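Local coordinates for protocatechuate decarboxylase (Klebsiella pneumoniae, PDB 5O3M), which probably decarboxylates 3,4-dihydroxybenzoate to catechol as a prenylated-flavin-dependent enzyme of the UbiD family, at residues I25-L28 with R29-I32; D148-L151 with R152-L155; A257-L260 with R261-P264. All blocks are in the same frame, centred on the assembly; numbering follows the deposited sequence.

All three contacts lie at helix ends. Contacts 1 and 2 cap the starts of helices 28-36 and 151-154, and contact 3 closes helix 254-261. Contacts 1 and 3 touch although far apart in sequence, their centres about 13 Å from each other: Gln26 OE1 lies 2.8 Å from Arg263 NH2, a probable hydrogen bond, and Ile25 O packs 3.2 Å from Arg261 CD. Contact 2 stands alone, its centre about 27 Å from that of contact 1 and about 34 Å from that of contact 3. None of their residues belongs to either pocket that holds pentane-1,5-diol, one of which includes Cys170, Leu340 and His347.

Contact 1: I25-L28 with R29-I32; sequences IQDL and RDAI
Asp27 and Asp30 interlock at the start of helix 28-36, each carboxylate reaching for a backbone amide. Asp27 OD1 accepts from Asp30 N at 2.9 Å, in an almost straight bond (177° at the hydrogen) that meets the oxygen nearly along its C-O axis. A chi1 of 62° holds Asp27 CG between its own backbone N and carbonyl carbon, swinging the carboxylate forward over the first helical turn. OD2 of the same group is taken by salt bridges to Arg280 and Arg332, so both oxygens are held and the group's rotation is fixed.

Asp30 reaches the other way. Its CG lies beside its backbone N, anti to the carbonyl carbon (chi1 -66°), which carries OD2 back to Gln26 N at 3.0 Å; the amide uses the anti lone pair, on the side away from OD1. Gln26 CG rests 3.3 Å from that same OD2, while the amide end of Gln26 turns off toward Arg263. Asp27 OD1 and Asp30 OD1 come within 3.6 Å, a like-charge approach that the nearby arginines and the helix start probably soften.

Ile25 runs antiparallel to the Asp30 side chain: its CG2 branch lies 3.8 Å from Asp30 CB, and its CD1 packs against Ala31 CA at 4.0 Å. Farther along, Leu28 CG meets Ile32 CD1 at 4.2 Å, one turn on. Arg29 extends outward to Glu282. With Ala31 N and Ile32 N bonded to Asp27 O and Leu28 O, this is an aspartate N-cap, with a second aspartate, Asp30, tying the first turn to the loop before the helix through Gln26 N.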
# COMPACT_ATOMS: atom_id res chain seq x y z
N ILE A 25 -30.89 -3.39 46.97
CA ILE A 25 -31.91 -3.27 45.93
C ILE A 25 -32.43 -4.65 45.56
O ILE A 25 -31.65 -5.57 45.30
CB ILE A 25 -31.32 -2.55 44.71
CG1 ILE A 25 -30.97 -1.10 45.05
CG2 ILE A 25 -32.26 -2.68 43.51
CD1 ILE A 25 -29.99 -0.47 44.09
N GLN A 26 -33.76 -4.81 45.51
CA GLN A 26 -34.37 -6.04 45.02
C GLN A 26 -35.34 -5.84 43.86
O GLN A 26 -35.78 -6.83 43.26
CB GLN A 26 -35.08 -6.81 46.15
CG GLN A 26 -36.39 -6.20 46.66
CD GLN A 26 -37.26 -7.17 47.48
OE1 GLN A 26 -37.18 -8.39 47.34
NE2 GLN A 26 -38.10 -6.61 48.34
N ASP A 27 -35.67 -4.60 43.50
CA ASP A 27 -36.55 -4.35 42.37
C ASP A 27 -36.27 -2.94 41.86
O ASP A 27 -35.36 -2.25 42.34
CB ASP A 27 -38.02 -4.54 42.74
CG ASP A 27 -38.51 -3.56 43.84
OD1 ASP A 27 -37.92 -2.47 44.01
OD2 ASP A 27 -39.49 -3.90 44.52
N LEU A 28 -37.06 -2.52 40.87
CA LEU A 28 -36.84 -1.23 40.22
C LEU A 28 -37.08 -0.06 41.16
O LEU A 28 -36.34 0.94 41.11
CB LEU A 28 -37.73 -1.11 38.99
CG LEU A 28 -37.72 0.22 38.23
CD1 LEU A 28 -36.37 0.52 37.57
CD2 LEU A 28 -38.82 0.22 37.20
N ARG A 29 -38.11 -0.13 42.00
CA ARG A 29 -38.38 0.97 42.93
C ARG A 29 -37.23 1.17 43.91
O ARG A 29 -36.81 2.31 44.15
CB ARG A 29 -39.71 0.74 43.66
CG ARG A 29 -40.87 0.80 42.65
CD ARG A 29 -42.27 0.64 43.24
NE ARG A 29 -43.20 0.45 42.13
CZ ARG A 29 -44.52 0.51 42.21
NH1 ARG A 29 -45.13 0.78 43.36
NH2 ARG A 29 -45.24 0.31 41.11
N ASP A 30 -36.69 0.08 44.47
CA ASP A 30 -35.48 0.23 45.30
C ASP A 30 -34.39 0.97 44.55
O ASP A 30 -33.69 1.81 45.12
CB ASP A 30 -34.95 -1.13 45.76
CG ASP A 30 -35.89 -1.84 46.69
OD1 ASP A 30 -36.86 -1.21 47.16
OD2 ASP A 30 -35.66 -3.04 46.95
N ALA A 31 -34.23 0.68 43.25
CA ALA A 31 -33.16 1.32 42.49
C ALA A 31 -33.43 2.81 42.33
O ALA A 31 -32.50 3.62 42.44
CB ALA A 31 -33.01 0.65 41.13
N ILE A 32 -34.68 3.18 42.05
CA ILE A 32 -35.05 4.59 41.99
C ILE A 32 -34.80 5.27 43.33
O ILE A 32 -34.35 6.42 43.38
CB ILE A 32 -36.53 4.73 41.55
CG1 ILE A 32 -36.73 4.16 40.15
CG2 ILE A 32 -36.98 6.19 41.65
CD1 ILE A 32 -38.18 4.15 39.71

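Contact 2: D148-L151 with R152-L155; sequences DFDL and RTLL
An aspartate N-cap that is also an Asx turn opens the short helix 151-154, with the Asp150 carboxylate accepting from both the backbone and the side chain of Arg152. Asp150 OD2 receives Arg152 N at 3.0 Å, the donor standing above the carboxylate plane. The side chain of Arg152 then folds back to the same group. Its chain is bent at chi3 (-57°), bringing the guanidinium side-on to the carboxylate: NE bonds to Asp150 OD2 at 2.9 Å on the syn lone pair, and NH2 to Asp150 OD1 at 2.8 Å. This two-pronged salt bridge is twisted, the two planes lying 43° apart, although OD1 stays near the guanidinium plane. OD2 thus serves two donors of one residue, which fixes the rotation of the carboxylate.

Asp150 O, on the backbone, also takes two amides. Leu154 N comes at 3.1 Å nearly head-on to the carbonyl, and Thr153 N at 3.0 Å from well above its plane.

Another side of the turn is apolar. Phe149 crosses Leu154 at about a right angle, its CE2 lying 4.2 Å from Leu154 CD2, and the ring packs against Phe142 of strand 140-143 and Val326 and Val329 of strand 323-331. Leu151 likewise leans on Val326, and its CD1 meets Leu155 CD1 at 4.3 Å. At the far end the bond from Leu155 N to Leu151 O is weak, and a water donates to both Leu151 O and Leu155 O, bridging the helix exit. The whole is an Asx N-cap on a single helical turn, seated by its hydrophobic side on the antiparallel sheet of the Rift-related domain.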
# COMPACT_ATOMS: atom_id res chain seq x y z
N ASP A 148 -63.08 -6.24 26.68
CA ASP A 148 -62.59 -4.87 26.61
C ASP A 148 -61.07 -4.78 26.62
O ASP A 148 -60.53 -3.68 26.43
CB ASP A 148 -63.17 -4.04 27.75
CG ASP A 148 -64.68 -4.03 27.76
OD1 ASP A 148 -65.26 -4.57 28.73
OD2 ASP A 148 -65.27 -3.52 26.79
N PHE A 149 -60.37 -5.89 26.86
CA PHE A 149 -58.91 -5.87 26.82
C PHE A 149 -58.42 -5.31 25.50
O PHE A 149 -58.91 -5.69 24.43
CB PHE A 149 -58.36 -7.29 27.03
CG PHE A 149 -56.86 -7.36 27.00
CD1 PHE A 149 -56.18 -7.46 25.80
CD2 PHE A 149 -56.13 -7.32 28.18
CE1 PHE A 149 -54.77 -7.51 25.76
CE2 PHE A 149 -54.73 -7.38 28.16
CZ PHE A 149 -54.05 -7.47 26.95
N ASP A 150 -57.46 -4.40 25.57
CA ASP A 150 -56.83 -3.86 24.37
C ASP A 150 -55.42 -3.42 24.74
O ASP A 150 -55.23 -2.39 25.39
CB ASP A 150 -57.63 -2.70 23.79
CG ASP A 150 -57.13 -2.27 22.40
OD1 ASP A 150 -57.92 -1.65 21.67
OD2 ASP A 150 -55.96 -2.58 22.03
N LEU A 151 -54.43 -4.21 24.32
CA LEU A 151 -53.03 -3.89 24.60
C LEU A 151 -52.71 -2.43 24.31
O LEU A 151 -51.94 -1.80 25.04
CB LEU A 151 -52.13 -4.82 23.79
CG LEU A 151 -50.64 -4.84 24.11
CD1 LEU A 151 -50.43 -5.04 25.61
CD2 LEU A 151 -49.99 -5.96 23.33
N ARG A 152 -53.31 -1.87 23.25
CA ARG A 152 -52.90 -0.56 22.76
C ARG A 152 -53.35 0.57 23.67
O ARG A 152 -52.74 1.64 23.68
CB ARG A 152 -53.43 -0.34 21.35
CG ARG A 152 -52.91 -1.35 20.33
CD ARG A 152 -53.78 -1.36 19.08
NE ARG A 152 -55.17 -1.65 19.42
CZ ARG A 152 -56.12 -1.93 18.53
NH1 ARG A 152 -55.85 -1.98 17.24
NH2 ARG A 152 -57.36 -2.18 18.94
N THR A 153 -54.43 0.38 24.43
CA THR A 153 -54.90 1.40 25.35
C THR A 153 -54.51 1.13 26.80
O THR A 153 -54.54 2.05 27.62
CB THR A 153 -56.43 1.54 25.27
OG1 THR A 153 -57.02 0.32 25.70
CG2 THR A 153 -56.86 1.83 23.84
N LEU A 154 -54.18 -0.12 27.14
CA LEU A 154 -53.79 -0.45 28.51
C LEU A 154 -52.40 0.11 28.84
O LEU A 154 -52.18 0.61 29.94
CB LEU A 154 -53.81 -1.96 28.71
CG LEU A 154 -53.53 -2.45 30.13
CD1 LEU A 154 -54.67 -2.02 31.05
CD2 LEU A 154 -53.35 -3.95 30.15
N LEU A 155 -51.48 0.04 27.88
CA LEU A 155 -50.06 0.32 28.06
C LEU A 155 -49.60 1.42 27.11
O LEU A 155 -49.87 1.33 25.91
CB LEU A 155 -49.21 -0.94 27.81
CG LEU A 155 -49.36 -2.08 28.79
CD1 LEU A 155 -48.17 -3.02 28.65
CD2 LEU A 155 -49.43 -1.49 30.19
O HOH W 1 -49.53 -0.84 24.11

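Contact 3: A257-L260 with R261-P264; sequences AGAL and RQRP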
# COMPACT_ATOMS: atom_id res chain seq x y z
N ALA A 257 -27.63 -11.24 38.47
CA ALA A 257 -28.31 -10.36 39.42
C ALA A 257 -28.32 -10.96 40.82
O ALA A 257 -28.18 -10.24 41.82
CB ALA A 257 -29.73 -10.05 38.95
N GLY A 258 -28.48 -12.28 40.92
CA GLY A 258 -28.48 -12.92 42.23
C GLY A 258 -27.18 -12.71 42.98
O GLY A 258 -27.17 -12.51 44.20
N ALA A 259 -26.05 -12.77 42.25
CA ALA A 259 -24.75 -12.55 42.87
C ALA A 259 -24.54 -11.07 43.17
O ALA A 259 -24.03 -10.71 44.24
CB ALA A 259 -23.64 -13.08 41.96
N LEU A 260 -24.95 -10.21 42.23
CA LEU A 260 -24.83 -8.77 42.43
C LEU A 260 -25.56 -8.30 43.69
O LEU A 260 -25.07 -7.44 44.42
CB LEU A 260 -25.35 -8.05 41.18
CG LEU A 260 -24.39 -8.16 39.98
CD1 LEU A 260 -24.98 -7.65 38.67
CD2 LEU A 260 -23.10 -7.44 40.29
N ARG A 261 -26.74 -8.87 43.97
CA ARG A 261 -27.51 -8.47 45.13
C ARG A 261 -27.29 -9.37 46.34
O ARG A 261 -27.72 -9.00 47.44
CB ARG A 261 -29.02 -8.44 44.81
CG ARG A 261 -29.44 -7.43 43.76
CD ARG A 261 -28.83 -6.04 43.98
NE ARG A 261 -29.25 -5.12 42.92
CZ ARG A 261 -28.62 -3.99 42.60
NH1 ARG A 261 -27.52 -3.63 43.24
NH2 ARG A 261 -29.08 -3.23 41.61
N GLN A 262 -26.64 -10.51 46.17
CA GLN A 262 -26.54 -11.52 47.24
C GLN A 262 -27.93 -11.87 47.75
O GLN A 262 -28.20 -11.93 48.96
CB GLN A 262 -25.61 -11.05 48.36
CG GLN A 262 -24.13 -10.98 47.95
CD GLN A 262 -23.59 -12.31 47.43
OE1 GLN A 262 -23.56 -13.30 48.15
NE2 GLN A 262 -23.17 -12.33 46.16
N ARG A 263 -28.83 -12.10 46.80
CA ARG A 263 -30.23 -12.38 47.05
C ARG A 263 -30.84 -12.95 45.78
O ARG A 263 -30.76 -12.33 44.72
CB ARG A 263 -30.95 -11.11 47.50
CG ARG A 263 -32.42 -11.28 47.78
CD ARG A 263 -32.88 -10.25 48.80
NE ARG A 263 -34.32 -10.00 48.73
CZ ARG A 263 -35.25 -10.90 49.05
NH1 ARG A 263 -34.88 -12.11 49.44
NH2 ARG A 263 -36.54 -10.59 48.96
N PRO A 264 -31.44 -14.14 45.84
CA PRO A 264 -31.98 -14.75 44.62
C PRO A 264 -33.09 -13.91 44.01
O PRO A 264 -33.94 -13.35 44.70
CB PRO A 264 -32.50 -16.11 45.11
CG PRO A 264 -31.75 -16.36 46.42
CD PRO A 264 -31.59 -15.01 47.03
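Gly258 and Arg263 close a Schellman motif that ends helix 254-261, with Gln262 as its C-prime residue at positive phi (54°). The defining long bond runs from Arg263 N back to Gly258 O at 3.1 Å; inside it, Gln262 N reaches Ala259 O at 3.3 Å, a weak bond. The chain reversal brings Arg263 O over the glycine, 3.4 Å from Gly258 CA, as a CH...O contact, so backbone meets backbone directly here.

The tight part is the side turned into the protein. Arg261 N makes a regular helical bond to Ala257 O at 2.9 Å, and its side chain doubles back along that carbonyl: CG lies beside the backbone N (chi1 -63°), which puts it 3.6 Å from Ala257 O, and a bend at chi2 (-47°) then turns the rest of the chain. Its guanidinium is anchored elsewhere, by a salt bridge to Asp233 and a hydrogen bond to Leu105 O. Leu260 turns its end away from the helix terminus and packs among Ala120 of helix 113-122, Leu106 of helix 99-106 and Ala235 of helix 234-240, wedging the end of this helix between three others. Ala257 sits against Ile236 and Val265.

The solvent side is looser. Arg263 and Gln262 are exposed, and Arg263 runs outward from the turn, its guanidinium leaving for Gln26, while Pro264 leads the chain on toward strand 266-269 and rests on Val125. Gln262 alone of these three sends its side chain back to the helix. Bent at chi2, it brings its amide nitrogen over the C-terminal turn to the carbonyl that already takes the weak backbone bond: Gln262 NE2 donates to Ala259 O at 2.7 Å, in the carbonyl plane and on a lone pair.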